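Local coordinates for protein ArCE4A (Arthrobacter sp. AW19M34-1, PDB 5LFZ) that probably removes acetyl groups from N-acetylated polysaccharides as a metal-dependent carbohydrate esterase of family 4, at residues Val27-Asp32 / Ile170-Ile175. Numbering follows the deposited sequence.
Sequences VALTFD and ILMHDI
With chi1 at 69°, Thr30 sets OG1 between its backbone N and carbonyl carbon, turned to the carbonyl of Ile170; Met172, bent at chi3 (-70°), curls its methyl back to the Phe31 ring. Two parallel strands, 27-32 and 170-173, are thus tied by side chains as well as backbone pairing. Ile170 O takes two bonds from one residue: Thr30 N lies nearly on the carbonyl axis, while Thr30 OG1 donates over 2.6 Å from above the carbonyl plane. The hydroxyl is also hydrogen-bonded to Arg120 NH1, the same nitrogen that forms a salt bridge with Asp32 OD1. A valine in place of Thr30 would probably cost Ile170 O its second, side-chain donor and leave Arg120 NH1 without its hydroxyl acceptor. The backbone bonds run on through Thr30 O, Met172 O and Asp32 O, the last receiving Asp174 N at 2.9 Å past the strand end. On the face bearing Leu29, Phe31, Ile170 and Met172, contacts are apolar. Met172 CE lies 3.5 Å from Phe31 CZ, obliquely to the ring, and SD stands 4.8 Å from the ring centroid in a Met-aromatic contact. Leu29 CD2 touches Ile170 CD1 at 3.7 Å, and helix 177-192 packs over this layer. The face of Thr30, Leu171, Asp32 and His173 is largely polar; at its C-terminal end a water donates to Asp32 OD2 at 2.7 Å and bonds His173 NE2, while Leu171 CD1 abuts the carboxylate. Asp33, His82 and His86 hold the nickel; Asp32, no ligand, stands about 4 Å away, consistent with the active-site end of a NodB-type CE4 barrel.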
ATOM      1  N   VAL A  27      11.243  -6.551  -2.242  0.68 23.25           N
ATOM      2  CA  VAL A  27      10.603  -5.306  -2.636  0.68 25.00           C
ATOM      3  C   VAL A  27       9.113  -5.422  -2.314  0.68 25.42           C
ATOM      4  O   VAL A  27       8.531  -6.495  -2.489  0.68 25.06           O
ATOM      5  CB  VAL A  27      10.816  -5.016  -4.138  0.68 26.15           C
ATOM      6  CG1 VAL A  27       9.861  -3.949  -4.632  0.68 27.31           C
ATOM      7  CG2 VAL A  27      12.262  -4.608  -4.399  0.68 24.64           C
ATOM      8  N   ALA A  28       8.502  -4.343  -1.823  1.00 20.70           N
ATOM      9  CA  ALA A  28       7.058  -4.343  -1.604  1.00 21.39           C
ATOM     10  C   ALA A  28       6.344  -3.420  -2.585  1.00 20.84           C
ATOM     11  O   ALA A  28       6.548  -2.204  -2.566  1.00 23.38           O
ATOM     12  CB  ALA A  28       6.741  -3.935  -0.167  1.00 21.55           C
ATOM     13  N   LEU A  29       5.520  -4.001  -3.453  1.00 21.73           N
ATOM     14  CA  LEU A  29       4.632  -3.220  -4.319  1.00 21.42           C
ATOM     15  C   LEU A  29       3.463  -2.728  -3.489  1.00 22.14           C
ATOM     16  O   LEU A  29       2.818  -3.522  -2.802  1.00 19.81           O
ATOM     17  CB  LEU A  29       4.109  -4.058  -5.485  1.00 24.61           C
ATOM     18  CG  LEU A  29       5.121  -4.659  -6.455  1.00 28.71           C
ATOM     19  CD1 LEU A  29       4.391  -5.300  -7.629  1.00 30.57           C
ATOM     20  CD2 LEU A  29       6.088  -3.589  -6.919  1.00 29.84           C
ATOM     21  N   THR A  30       3.186  -1.429  -3.533  1.00 21.27           N
ATOM     22  CA  THR A  30       2.065  -0.885  -2.774  1.00 22.75           C
ATOM     23  C   THR A  30       1.188  -0.005  -3.665  1.00 21.46           C
ATOM     24  O   THR A  30       1.670   0.651  -4.598  1.00 20.31           O
ATOM     25  CB  THR A  30       2.535  -0.088  -1.520  1.00 19.77           C
ATOM     26  OG1 THR A  30       3.180   1.127  -1.914  1.00 22.29           O
ATOM     27  CG2 THR A  30       3.495  -0.919  -0.664  1.00 21.26           C
ATOM     28  N   PHE A  31      -0.111  -0.023  -3.387  1.00 18.99           N
ATOM     29  CA  PHE A  31      -1.092   0.704  -4.190  1.00 18.98           C
ATOM     30  C   PHE A  31      -1.995   1.542  -3.299  1.00 23.88           C
ATOM     31  O   PHE A  31      -2.638   1.007  -2.394  1.00 21.77           O
ATOM     32  CB  PHE A  31      -1.941  -0.260  -5.015  1.00 22.04           C
ATOM     33  CG  PHE A  31      -1.156  -1.080  -6.001  1.00 25.24           C
ATOM     34  CD1 PHE A  31      -0.878  -0.590  -7.268  1.00 23.60           C
ATOM     35  CD2 PHE A  31      -0.696  -2.342  -5.659  1.00 24.05           C
ATOM     36  CE1 PHE A  31      -0.165  -1.347  -8.169  1.00 24.98           C
ATOM     37  CE2 PHE A  31       0.023  -3.101  -6.557  1.00 23.91           C
ATOM     38  CZ  PHE A  31       0.289  -2.604  -7.813  1.00 26.09           C
ATOM     39  N   ASP A  32      -2.046   2.847  -3.552  1.00 21.20           N
ATOM     40  CA  ASP A  32      -2.845   3.767  -2.736  1.00 20.81           C
ATOM     41  C   ASP A  32      -4.161   4.146  -3.383  1.00 24.19           C
ATOM     42  O   ASP A  32      -4.275   4.141  -4.612  1.00 21.70           O
ATOM     43  CB  ASP A  32      -2.094   5.075  -2.473  1.00 23.10           C
ATOM     44  CG  ASP A  32      -1.010   4.944  -1.443  1.00 23.73           C
ATOM     45  OD1 ASP A  32      -0.692   3.812  -1.035  1.00 24.24           O
ATOM     46  OD2 ASP A  32      -0.459   6.000  -1.059  1.00 26.52           O
ATOM     47  N   ILE A 170       7.590   0.438  -3.087  1.00 22.05           N
ATOM     48  CA  ILE A 170       7.229   1.154  -4.305  1.00 20.12           C
ATOM     49  C   ILE A 170       5.816   1.705  -4.200  1.00 21.94           C
ATOM     50  O   ILE A 170       4.879   0.953  -3.930  1.00 22.74           O
ATOM     51  CB  ILE A 170       7.333   0.244  -5.540  1.00 22.10           C
ATOM     52  CG1 ILE A 170       8.737  -0.364  -5.633  1.00 29.06           C
ATOM     53  CG2 ILE A 170       6.978   1.017  -6.807  1.00 24.83           C
ATOM     54  CD1 ILE A 170       8.919  -1.276  -6.825  1.00 36.04           C
ATOM     55  N   LEU A 171       5.676   3.016  -4.391  1.00 18.81           N
ATOM     56  CA  LEU A 171       4.375   3.687  -4.362  1.00 19.41           C
ATOM     57  C   LEU A 171       3.738   3.776  -5.741  1.00 18.54           C
ATOM     58  O   LEU A 171       4.301   4.370  -6.661  1.00 22.53           O
ATOM     59  CB  LEU A 171       4.508   5.101  -3.780  1.00 21.41           C
ATOM     60  CG  LEU A 171       3.258   5.987  -3.854  1.00 23.76           C
ATOM     61  CD1 LEU A 171       2.154   5.456  -2.956  1.00 23.93           C
ATOM     62  CD2 LEU A 171       3.593   7.430  -3.489  1.00 24.13           C
ATOM     63  N   MET A 172       2.558   3.180  -5.863  1.00 21.87           N
ATOM     64  CA  MET A 172       1.710   3.327  -7.031  1.00 19.74           C
ATOM     65  C   MET A 172       0.289   3.605  -6.571  1.00 19.60           C
ATOM     66  O   MET A 172      -0.016   3.510  -5.375  1.00 20.25           O
ATOM     67  CB  MET A 172       1.754   2.076  -7.904  1.00 24.08           C
ATOM     68  CG  MET A 172       3.095   1.860  -8.568  1.00 23.34           C
ATOM     69  SD  MET A 172       3.222   0.215  -9.279  1.00 25.66           S
ATOM     70  CE  MET A 172       3.307  -0.776  -7.789  1.00 24.62           C
ATOM     71  N   HIS A 173      -0.570   3.950  -7.521  1.00 22.21           N
ATOM     72  CA  HIS A 173      -1.950   4.286  -7.225  1.00 22.83           C
ATOM     73  C   HIS A 173      -2.930   3.418  -7.979  1.00 24.34           C
ATOM     74  O   HIS A 173      -2.854   3.249  -9.200  1.00 24.95           O
ATOM     75  CB  HIS A 173      -2.211   5.763  -7.518  1.00 23.36           C
ATOM     76  CG  HIS A 173      -1.490   6.679  -6.583  1.00 24.91           C
ATOM     77  ND1 HIS A 173      -0.138   6.921  -6.673  1.00 22.65           N
ATOM     78  CD2 HIS A 173      -1.927   7.364  -5.497  1.00 26.43           C
ATOM     79  CE1 HIS A 173       0.226   7.733  -5.694  1.00 26.18           C
ATOM     80  NE2 HIS A 173      -0.840   8.021  -4.971  1.00 27.78           N
ATOM     81  N   ASP A 174      -3.846   2.854  -7.206  1.00 25.20           N
ATOM     82  CA  ASP A 174      -4.985   2.120  -7.713  1.00 33.01           C
ATOM     83  C   ASP A 174      -6.140   3.094  -7.986  1.00 33.92           C
ATOM     84  O   ASP A 174      -7.181   3.049  -7.325  1.00 39.80           O
ATOM     85  CB  ASP A 174      -5.385   1.050  -6.692  1.00 34.99           C
ATOM     86  CG  ASP A 174      -6.525   0.185  -7.160  1.00 42.44           C
ATOM     87  OD1 ASP A 174      -6.870   0.233  -8.363  1.00 39.82           O
ATOM     88  OD2 ASP A 174      -7.080  -0.536  -6.302  1.00 35.43           O
ATOM     89  N   ILE A 175      -5.941   4.007  -8.931  1.00 34.67           N
ATOM     90  CA  ILE A 175      -6.982   4.979  -9.270  1.00 38.10           C
ATOM     91  C   ILE A 175      -7.188   5.070 -10.767  1.00 36.38           C
ATOM     92  O   ILE A 175      -8.080   5.760 -11.235  1.00 39.21           O
ATOM     93  CB  ILE A 175      -6.657   6.404  -8.760  1.00 39.72           C
ATOM     94  CG1 ILE A 175      -5.324   6.905  -9.319  1.00 40.88           C
ATOM     95  CG2 ILE A 175      -6.613   6.431  -7.272  1.00 34.71           C
ATOM     96  CD1 ILE A 175      -5.043   8.382  -9.083  1.00 39.94           C
TER
HETATM   97  O   HOH W   1      -1.449   8.282  -2.053  1.00 36.74           O